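Local structure of adhesion and penetration protein autotransporter (Haemophilus influenzae, 3SYJ) at residues F471-G477 with Q493-A499; L776-S782 with L795-T801. The protein is a bacterial surface adhesin and probable serine protease that self-associates to drive bacterial aggregation and promotes adherence to and invasion of host cells. All blocks are in the same frame, centred on the assembly; numbering follows the deposited sequence.

From the N terminus, the passenger domain begins with its protease domain and continues as a long beta-helix. In the part of the helix that lies beside the protease domain, interaction 1 (471-477 with 493-499) closes one loop by bringing a strand and the turn after it onto the equivalent piece of the next coil. Well along the helix toward the C terminus, interaction 2 (776-782 with 795-801) pairs two short strands and the bend between them with those of the next coil. The two loops follow in series, neither nesting nor crossing, and the centres of the two contacts are about 50 Å apart. Both join neighbouring rungs, the first close to the protease domain and the second far out on the helix.

Interaction 1: residues F471-G477 with Q493-A499; sequences FYFGFRG and QNTDEGA
F471 O lies 3.6 Å from Q493 CB, with a water between F471 O and Q493 N, and Q493 CB packs 3.5 Å from Y472 CB. The Y472 ring then turns away to stack on H92, which also bonds the Q493 amide oxygen. F473 N donates a nearly straight bond of 2.9 Å (167°) to Q493 O, and that oxygen sits at the edge of the F473 ring. With its CG beside the backbone N (chi1 -57°), this ring is clamped on both sides: A499 CB makes a CH-pi contact 3.9 Å from the centroid, while F471 CE2 rests over the opposite face. G474 begins a type II turn closed by G477 N bonding G474 O at 2.9 Å, and a water lies between G474 O and D496 OD1. F475 CZ lies over one face of the R476 guanidinium, near its rim, and R476 CG over the phenylalanine ring; the guanidinium is salt-bridged to D50. The R476 backbone N is held by D496, whose OD2 accepts it at 2.7 Å through the syn lone pair. OD1 of the same carboxylate takes G498 N at 2.9 Å in an Asx turn, tying two turns together through one side chain. The R476 carbonyl oxygen meets G498 CA at 3.2 Å. Rungs stacked coil on coil, here with F471 and F473 packed against L451 and L480, belong to the right-handed parallel beta-helix of autotransporter passenger domains.

Interaction 2: residues L776-S782 with L795-T801; sequences LKNSHFS and LENATWT
L776-S782 and L795-T801 run parallel and in register, L776 beside L795 and F781 beside W800, as adjacent rungs of the right-handed beta-helix. Each segment has two short strands joined at a bend. On the first strands, E796 N bonds L776 O and N778 N bonds E796 O (2.8 Å); beyond the bend, T799 N bonds S779 O, F781 N bonds T799 O, and T801 N bonds F781 O (2.8 Å). The bend falls at N778 and N797, both of which have positive phi, near the left-handed helical conformation. Their side chains lie side by side and point the same way, their amide planes 44° apart, with one weak bond of 3.4 Å from N778 ND2 to N797 OD1. S779 OG donates to K777 O across the same corner; this buried hydroxyl also bonds A760 N and V757 O, the two carbonyls probably sharing its proton, and so links the corner to the previous rung.

L776, L795, A798, F781 and W800 supply a largely apolar interior. The CG of L776 packs 3.8 Å from A798 CB, and its CD2 methyl lies against L795 CG. Farther on, F781 and W800 project together, their chi1 angles both close to 180°. The F781 ring sets CD2 only 3.4 Å from W800 CD1, with the F781 ring and the five-membered ring of W800 inclined at 36°. F781 O meets the rim of the indole, whose NE1 is bonded to H783 O, so the tryptophan is fixed at its polar end as well as by its neighbour.

On the outer face, the extended chains of K777 and E796 pass near each other without their charged atoms touching. At the far end, H780 ND1 and T799 OG1 share a hydrogen bond of 2.7 Å; the threonine oxygen meets the imidazole at its edge, where T801 OG1 lies 3.6 Å from H780 CE1.

Interaction 1: residues F471-G477 with Q493-A499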
ATOM      1  N   PHE A 471       1.581   9.472  50.739  1.00 13.54           N
ATOM      2  CA  PHE A 471       2.805   9.147  50.025  1.00 15.91           C
ATOM      3  C   PHE A 471       3.197  10.384  49.235  1.00 15.74           C
ATOM      4  O   PHE A 471       2.345  11.045  48.645  1.00 18.06           O
ATOM      5  CB  PHE A 471       2.573   7.957  49.085  1.00 17.85           C
ATOM      6  CG  PHE A 471       3.817   7.482  48.370  1.00 16.16           C
ATOM      7  CD1 PHE A 471       4.476   6.330  48.785  1.00 16.81           C
ATOM      8  CD2 PHE A 471       4.315   8.172  47.278  1.00 15.12           C
ATOM      9  CE1 PHE A 471       5.619   5.887  48.135  1.00 15.28           C
ATOM     10  CE2 PHE A 471       5.460   7.741  46.620  1.00 13.93           C
ATOM     11  CZ  PHE A 471       6.113   6.601  47.047  1.00 16.22           C
ATOM     12  N   TYR A 472       4.477  10.718  49.232  1.00 14.14           N
ATOM     13  CA  TYR A 472       4.916  11.879  48.471  1.00 12.88           C
ATOM     14  C   TYR A 472       6.291  11.686  47.845  1.00 14.04           C
ATOM     15  O   TYR A 472       7.176  11.048  48.430  1.00 13.26           O
ATOM     16  CB  TYR A 472       4.913  13.139  49.346  1.00 12.85           C
ATOM     17  CG  TYR A 472       5.928  13.100  50.467  1.00 15.14           C
ATOM     18  CD1 TYR A 472       7.205  13.625  50.294  1.00 12.15           C
ATOM     19  CD2 TYR A 472       5.615  12.525  51.691  1.00 12.34           C
ATOM     20  CE1 TYR A 472       8.144  13.574  51.312  1.00 12.07           C
ATOM     21  CE2 TYR A 472       6.538  12.477  52.711  1.00 15.80           C
ATOM     22  CZ  TYR A 472       7.803  13.004  52.520  1.00 14.37           C
ATOM     23  OH  TYR A 472       8.722  12.949  53.547  1.00 13.93           O
ATOM     24  N   PHE A 473       6.450  12.239  46.645  1.00 15.84           N
ATOM     25  CA  PHE A 473       7.763  12.437  46.052  1.00 13.41           C
ATOM     26  C   PHE A 473       8.257  13.835  46.434  1.00 17.02           C
ATOM     27  O   PHE A 473       7.773  14.850  45.924  1.00 14.76           O
ATOM     28  CB  PHE A 473       7.701  12.287  44.532  1.00 12.49           C
ATOM     29  CG  PHE A 473       7.169  10.958  44.072  1.00 12.73           C
ATOM     30  CD1 PHE A 473       8.030   9.922  43.763  1.00 11.05           C
ATOM     31  CD2 PHE A 473       5.803  10.746  43.951  1.00 12.82           C
ATOM     32  CE1 PHE A 473       7.536   8.694  43.338  1.00 13.53           C
ATOM     33  CE2 PHE A 473       5.307   9.523  43.529  1.00 11.60           C
ATOM     34  CZ  PHE A 473       6.173   8.499  43.223  1.00 13.35           C
ATOM     35  N   GLY A 474       9.215  13.890  47.350  1.00 17.90           N
ATOM     36  CA  GLY A 474       9.778  15.159  47.758  1.00 13.51           C
ATOM     37  C   GLY A 474      10.843  15.642  46.794  1.00 13.71           C
ATOM     38  O   GLY A 474      10.839  15.281  45.620  1.00 14.07           O
ATOM     39  N   PHE A 475      11.751  16.465  47.308  1.00 13.38           N
ATOM     40  CA  PHE A 475      12.864  17.026  46.546  1.00 14.75           C
ATOM     41  C   PHE A 475      13.610  15.948  45.787  1.00 12.90           C
ATOM     42  O   PHE A 475      14.221  15.072  46.396  1.00 15.88           O
ATOM     43  CB  PHE A 475      13.822  17.726  47.511  1.00 12.34           C
ATOM     44  CG  PHE A 475      15.053  18.292  46.863  1.00 11.93           C
ATOM     45  CD1 PHE A 475      14.986  19.461  46.126  1.00 13.20           C
ATOM     46  CD2 PHE A 475      16.295  17.685  47.038  1.00 13.69           C
ATOM     47  CE1 PHE A 475      16.126  20.004  45.547  1.00 15.89           C
ATOM     48  CE2 PHE A 475      17.448  18.223  46.460  1.00 15.21           C
ATOM     49  CZ  PHE A 475      17.361  19.386  45.715  1.00 15.52           C
ATOM     50  N   ARG A 476      13.541  16.017  44.458  1.00 15.02           N
ATOM     51  CA  ARG A 476      14.230  15.095  43.537  1.00 16.51           C
ATOM     52  C   ARG A 476      13.640  13.674  43.469  1.00 17.78           C
ATOM     53  O   ARG A 476      14.109  12.826  42.709  1.00 17.59           O
ATOM     54  CB  ARG A 476      15.742  15.087  43.770  1.00 12.83           C
ATOM     55  CG  ARG A 476      16.405  16.362  43.286  1.00 16.87           C
ATOM     56  CD  ARG A 476      17.887  16.362  43.582  1.00 19.79           C
ATOM     57  NE  ARG A 476      18.480  17.652  43.257  1.00 19.33           N
ATOM     58  CZ  ARG A 476      19.732  17.989  43.543  1.00 21.43           C
ATOM     59  NH1 ARG A 476      20.530  17.128  44.170  1.00 20.89           N
ATOM     60  NH2 ARG A 476      20.185  19.186  43.204  1.00 18.56           N
ATOM     61  N   GLY A 477      12.592  13.441  44.249  1.00 14.71           N
ATOM     62  CA  GLY A 477      11.808  12.224  44.141  1.00 16.42           C
ATOM     63  C   GLY A 477      12.621  10.952  44.212  1.00 14.93           C
ATOM     64  O   GLY A 477      13.586  10.864  44.974  1.00 14.98           O
ATOM     65  N   GLN A 493       1.180  13.548  45.545  1.00 18.81           N
ATOM     66  CA  GLN A 493       2.088  14.567  46.052  1.00 15.58           C
ATOM     67  C   GLN A 493       3.433  14.400  45.373  1.00 17.40           C
ATOM     68  O   GLN A 493       4.076  13.355  45.485  1.00 14.61           O
ATOM     69  CB  GLN A 493       2.258  14.440  47.556  1.00 14.72           C
ATOM     70  CG  GLN A 493       0.985  14.638  48.328  1.00 15.17           C
ATOM     71  CD  GLN A 493       1.258  14.832  49.796  1.00 18.72           C
ATOM     72  OE1 GLN A 493       1.864  15.823  50.193  1.00 18.27           O
ATOM     73  NE2 GLN A 493       0.820  13.877  50.616  1.00 22.44           N
ATOM     74  N   ASN A 494       3.850  15.431  44.655  1.00 13.22           N
ATOM     75  CA  ASN A 494       5.114  15.383  43.956  1.00 14.12           C
ATOM     76  C   ASN A 494       5.654  16.794  43.841  1.00 16.75           C
ATOM     77  O   ASN A 494       4.885  17.751  43.781  1.00 14.36           O
ATOM     78  CB  ASN A 494       4.946  14.753  42.569  1.00 14.89           C
ATOM     79  CG  ASN A 494       4.096  15.600  41.645  1.00 14.41           C
ATOM     80  OD1 ASN A 494       2.881  15.714  41.831  1.00 17.75           O
ATOM     81  ND2 ASN A 494       4.726  16.194  40.637  1.00 12.33           N
ATOM     82  N   THR A 495       6.978  16.903  43.820  1.00 17.79           N
ATOM     83  CA  THR A 495       7.677  18.186  43.793  1.00 16.87           C
ATOM     84  C   THR A 495       8.278  18.516  42.422  1.00 20.14           C
ATOM     85  O   THR A 495       8.268  19.677  42.009  1.00 15.43           O
ATOM     86  CB  THR A 495       8.811  18.232  44.855  1.00 16.05           C
ATOM     87  OG1 THR A 495       8.245  18.416  46.157  1.00 22.31           O
ATOM     88  CG2 THR A 495       9.764  19.382  44.576  1.00 23.25           C
ATOM     89  N   ASP A 496       8.798  17.503  41.724  1.00 18.57           N
ATOM     90  CA  ASP A 496       9.565  17.742  40.493  1.00 16.87           C
ATOM     91  C   ASP A 496       9.622  16.513  39.586  1.00 17.27           C
ATOM     92  O   ASP A 496       8.894  15.545  39.807  1.00 16.55           O
ATOM     93  CB  ASP A 496      10.979  18.227  40.837  1.00 15.89           C
ATOM     94  CG  ASP A 496      11.696  17.302  41.800  1.00 19.78           C
ATOM     95  OD1 ASP A 496      11.608  16.073  41.610  1.00 15.86           O
ATOM     96  OD2 ASP A 496      12.352  17.802  42.741  1.00 17.93           O
ATOM     97  N   GLU A 497      10.486  16.549  38.570  1.00 17.20           N
ATOM     98  CA  GLU A 497      10.564  15.455  37.599  1.00 15.51           C
ATOM     99  C   GLU A 497      11.325  14.236  38.115  1.00 17.78           C
ATOM    100  O   GLU A 497      11.382  13.212  37.446  1.00 19.78           O
ATOM    101  CB  GLU A 497      11.124  15.924  36.255  1.00 16.62           C
ATOM    102  CG  GLU A 497      12.159  17.025  36.365  1.00 33.69           C
ATOM    103  CD  GLU A 497      12.682  17.484  35.013  1.00 39.50           C
ATOM    104  OE1 GLU A 497      12.821  16.640  34.099  1.00 35.83           O
ATOM    105  OE2 GLU A 497      12.965  18.694  34.873  1.00 34.65           O
ATOM    106  N   GLY A 498      11.893  14.344  39.309  1.00 13.74           N
ATOM    107  CA  GLY A 498      12.475  13.196  39.973  1.00 12.72           C
ATOM    108  C   GLY A 498      11.435  12.150  40.351  1.00 18.43           C
ATOM    109  O   GLY A 498      11.763  10.991  40.609  1.00 15.53           O
ATOM    110  N   ALA A 499      10.169  12.550  40.394  1.00 17.45           N
ATOM    111  CA  ALA A 499       9.103  11.613  40.725  1.00 13.34           C
ATOM    112  C   ALA A 499       8.934  10.569  39.619  1.00 14.75           C
ATOM    113  O   ALA A 499       8.696  10.916  38.465  1.00 15.01           O
ATOM    114  CB  ALA A 499       7.805  12.356  40.953  1.00 11.36           C
TER
HETATM  115  O   HOH W   1       0.241  11.109  47.208  1.00 19.31           O
HETATM  116  O   HOH W   2       9.524  14.968  43.236  1.00 14.22           O

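Interaction 2: residues L776-S782 with L795-T801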
ATOM      1  N   LEU A 776     -12.654  20.807   2.354  1.00 34.79           N
ATOM      2  CA  LEU A 776     -11.346  21.395   2.123  1.00 31.21           C
ATOM      3  C   LEU A 776     -11.521  22.894   1.986  1.00 35.24           C
ATOM      4  O   LEU A 776     -12.077  23.367   0.997  1.00 39.66           O
ATOM      5  CB  LEU A 776     -10.752  20.828   0.840  1.00 30.38           C
ATOM      6  CG  LEU A 776      -9.353  21.273   0.439  1.00 33.80           C
ATOM      7  CD1 LEU A 776      -8.348  20.889   1.512  1.00 32.41           C
ATOM      8  CD2 LEU A 776      -8.992  20.634  -0.886  1.00 35.64           C
ATOM      9  N   LYS A 777     -11.067  23.644   2.985  1.00 35.43           N
ATOM     10  CA  LYS A 777     -11.263  25.089   2.992  1.00 37.88           C
ATOM     11  C   LYS A 777      -9.936  25.818   3.026  1.00 34.94           C
ATOM     12  O   LYS A 777      -9.032  25.429   3.758  1.00 32.96           O
ATOM     13  CB  LYS A 777     -12.090  25.516   4.207  1.00 35.53           C
ATOM     14  CG  LYS A 777     -13.261  24.614   4.519  1.00 39.18           C
ATOM     15  CD  LYS A 777     -14.045  25.120   5.722  1.00 44.83           C
ATOM     16  CE  LYS A 777     -15.163  24.148   6.089  1.00 52.68           C
ATOM     17  NZ  LYS A 777     -16.084  24.701   7.124  1.00 54.57           N
ATOM     18  N   ASN A 778      -9.828  26.880   2.234  1.00 35.38           N
ATOM     19  CA  ASN A 778      -8.677  27.767   2.300  1.00 33.30           C
ATOM     20  C   ASN A 778      -7.363  27.004   2.291  1.00 31.88           C
ATOM     21  O   ASN A 778      -6.409  27.392   2.963  1.00 33.03           O
ATOM     22  CB  ASN A 778      -8.756  28.635   3.554  1.00 33.28           C
ATOM     23  CG  ASN A 778     -10.094  29.327   3.694  1.00 41.74           C
ATOM     24  OD1 ASN A 778     -10.970  28.869   4.428  1.00 46.53           O
ATOM     25  ND2 ASN A 778     -10.268  30.425   2.974  1.00 44.38           N
ATOM     26  N   SER A 779      -7.317  25.921   1.527  1.00 29.42           N
ATOM     27  CA  SER A 779      -6.128  25.084   1.483  1.00 30.80           C
ATOM     28  C   SER A 779      -5.789  24.691   0.061  1.00 33.41           C
ATOM     29  O   SER A 779      -6.620  24.783  -0.841  1.00 32.46           O
ATOM     30  CB  SER A 779      -6.344  23.809   2.299  1.00 31.72           C
ATOM     31  OG  SER A 779      -6.782  24.099   3.614  1.00 36.37           O
ATOM     32  N   HIS A 780      -4.552  24.252  -0.132  1.00 35.69           N
ATOM     33  CA  HIS A 780      -4.176  23.587  -1.364  1.00 39.11           C
ATOM     34  C   HIS A 780      -3.891  22.125  -1.054  1.00 36.43           C
ATOM     35  O   HIS A 780      -3.273  21.803  -0.038  1.00 32.76           O
ATOM     36  CB  HIS A 780      -2.957  24.236  -2.027  1.00 36.64           C
ATOM     37  CG  HIS A 780      -2.403  23.427  -3.159  1.00 45.00           C
ATOM     38  ND1 HIS A 780      -2.928  23.475  -4.435  1.00 45.63           N
ATOM     39  CD2 HIS A 780      -1.398  22.520  -3.201  1.00 41.37           C
ATOM     40  CE1 HIS A 780      -2.257  22.648  -5.217  1.00 42.27           C
ATOM     41  NE2 HIS A 780      -1.322  22.057  -4.493  1.00 44.54           N
ATOM     42  N   PHE A 781      -4.354  21.248  -1.937  1.00 33.77           N
ATOM     43  CA  PHE A 781      -4.231  19.814  -1.748  1.00 29.25           C
ATOM     44  C   PHE A 781      -3.845  19.176  -3.077  1.00 34.87           C
ATOM     45  O   PHE A 781      -4.356  19.566  -4.132  1.00 33.25           O
ATOM     46  CB  PHE A 781      -5.558  19.257  -1.251  1.00 31.49           C
ATOM     47  CG  PHE A 781      -5.555  17.779  -1.018  1.00 32.27           C
ATOM     48  CD1 PHE A 781      -4.804  17.225   0.007  1.00 27.97           C
ATOM     49  CD2 PHE A 781      -6.334  16.944  -1.806  1.00 27.96           C
ATOM     50  CE1 PHE A 781      -4.815  15.866   0.232  1.00 28.51           C
ATOM     51  CE2 PHE A 781      -6.348  15.581  -1.590  1.00 28.28           C
ATOM     52  CZ  PHE A 781      -5.590  15.038  -0.568  1.00 29.57           C
ATOM     53  N   SER A 782      -2.938  18.204  -3.024  1.00 34.75           N
ATOM     54  CA  SER A 782      -2.373  17.617  -4.235  1.00 34.36           C
ATOM     55  C   SER A 782      -2.351  16.096  -4.193  1.00 31.85           C
ATOM     56  O   SER A 782      -1.505  15.468  -4.827  1.00 35.46           O
ATOM     57  CB  SER A 782      -0.953  18.133  -4.458  1.00 36.67           C
ATOM     58  OG  SER A 782      -0.095  17.676  -3.425  1.00 34.80           O
ATOM     59  N   LEU A 795     -15.339  21.858  -1.452  1.00 30.34           N
ATOM     60  CA  LEU A 795     -14.203  22.768  -1.470  1.00 31.91           C
ATOM     61  C   LEU A 795     -14.665  24.210  -1.289  1.00 37.12           C
ATOM     62  O   LEU A 795     -15.648  24.637  -1.898  1.00 39.97           O
ATOM     63  CB  LEU A 795     -13.419  22.633  -2.779  1.00 36.04           C
ATOM     64  CG  LEU A 795     -12.393  21.500  -2.898  1.00 34.58           C
ATOM     65  CD1 LEU A 795     -13.065  20.145  -2.884  1.00 31.49           C
ATOM     66  CD2 LEU A 795     -11.553  21.662  -4.155  1.00 26.90           C
ATOM     67  N   GLU A 796     -13.963  24.960  -0.447  1.00 38.37           N
ATOM     68  CA  GLU A 796     -14.230  26.390  -0.313  1.00 39.65           C
ATOM     69  C   GLU A 796     -12.934  27.184  -0.260  1.00 37.67           C
ATOM     70  O   GLU A 796     -12.102  26.970   0.622  1.00 43.14           O
ATOM     71  CB  GLU A 796     -15.065  26.693   0.930  1.00 39.21           C
ATOM     72  CG  GLU A 796     -15.505  28.150   1.001  1.00 43.77           C
ATOM     73  CD  GLU A 796     -15.997  28.565   2.375  1.00 54.77           C
ATOM     74  OE1 GLU A 796     -16.168  27.685   3.250  1.00 48.09           O
ATOM     75  OE2 GLU A 796     -16.210  29.780   2.579  1.00 58.63           O
ATOM     76  N   ASN A 797     -12.775  28.107  -1.201  1.00 36.83           N
ATOM     77  CA  ASN A 797     -11.554  28.891  -1.306  1.00 38.84           C
ATOM     78  C   ASN A 797     -10.345  27.981  -1.373  1.00 37.85           C
ATOM     79  O   ASN A 797      -9.295  28.285  -0.810  1.00 40.21           O
ATOM     80  CB  ASN A 797     -11.428  29.846  -0.123  1.00 39.26           C
ATOM     81  CG  ASN A 797     -12.686  30.656   0.097  1.00 51.42           C
ATOM     82  OD1 ASN A 797     -13.150  30.818   1.229  1.00 55.94           O
ATOM     83  ND2 ASN A 797     -13.262  31.158  -0.994  1.00 49.42           N
ATOM     84  N   ALA A 798     -10.502  26.862  -2.074  1.00 35.81           N
ATOM     85  CA  ALA A 798      -9.467  25.835  -2.121  1.00 35.48           C
ATOM     86  C   ALA A 798      -9.039  25.491  -3.539  1.00 33.20           C
ATOM     87  O   ALA A 798      -9.796  25.648  -4.491  1.00 38.55           O
ATOM     88  CB  ALA A 798      -9.945  24.581  -1.406  1.00 35.09           C
ATOM     89  N   THR A 799      -7.809  25.023  -3.674  1.00 31.24           N
ATOM     90  CA  THR A 799      -7.348  24.469  -4.933  1.00 31.51           C
ATOM     91  C   THR A 799      -6.982  23.005  -4.716  1.00 33.93           C
ATOM     92  O   THR A 799      -6.436  22.636  -3.671  1.00 33.25           O
ATOM     93  CB  THR A 799      -6.135  25.237  -5.494  1.00 35.92           C
ATOM     94  OG1 THR A 799      -5.043  25.162  -4.568  1.00 37.63           O
ATOM     95  CG2 THR A 799      -6.493  26.693  -5.739  1.00 32.77           C
ATOM     96  N   TRP A 800      -7.297  22.174  -5.701  1.00 32.69           N
ATOM     97  CA  TRP A 800      -6.969  20.756  -5.641  1.00 32.94           C
ATOM     98  C   TRP A 800      -6.336  20.300  -6.949  1.00 32.63           C
ATOM     99  O   TRP A 800      -6.937  20.431  -8.016  1.00 35.28           O
ATOM    100  CB  TRP A 800      -8.229  19.940  -5.354  1.00 30.06           C
ATOM    101  CG  TRP A 800      -8.020  18.465  -5.385  1.00 30.09           C
ATOM    102  CD1 TRP A 800      -6.872  17.792  -5.087  1.00 31.44           C
ATOM    103  CD2 TRP A 800      -8.995  17.470  -5.710  1.00 31.96           C
ATOM    104  NE1 TRP A 800      -7.067  16.440  -5.218  1.00 30.85           N
ATOM    105  CE2 TRP A 800      -8.364  16.214  -5.597  1.00 34.52           C
ATOM    106  CE3 TRP A 800     -10.343  17.517  -6.087  1.00 33.26           C
ATOM    107  CZ2 TRP A 800      -9.034  15.014  -5.849  1.00 34.74           C
ATOM    108  CZ3 TRP A 800     -11.004  16.324  -6.337  1.00 34.17           C
ATOM    109  CH2 TRP A 800     -10.350  15.091  -6.217  1.00 29.82           C
ATOM    110  N   THR A 801      -5.117  19.778  -6.864  1.00 30.96           N
ATOM    111  CA  THR A 801      -4.445  19.217  -8.034  1.00 36.82           C
ATOM    112  C   THR A 801      -4.495  17.690  -8.012  1.00 37.63           C
ATOM    113  O   THR A 801      -3.731  17.037  -7.298  1.00 37.83           O
ATOM    114  CB  THR A 801      -2.984  19.691  -8.147  1.00 36.30           C
ATOM    115  OG1 THR A 801      -2.964  21.092  -8.429  1.00 38.32           O
ATOM    116  CG2 THR A 801      -2.267  18.952  -9.268  1.00 34.63           C
TER
HETATM  117  O   HOH W   3      -1.005  16.089  -7.683  1.00 36.97           O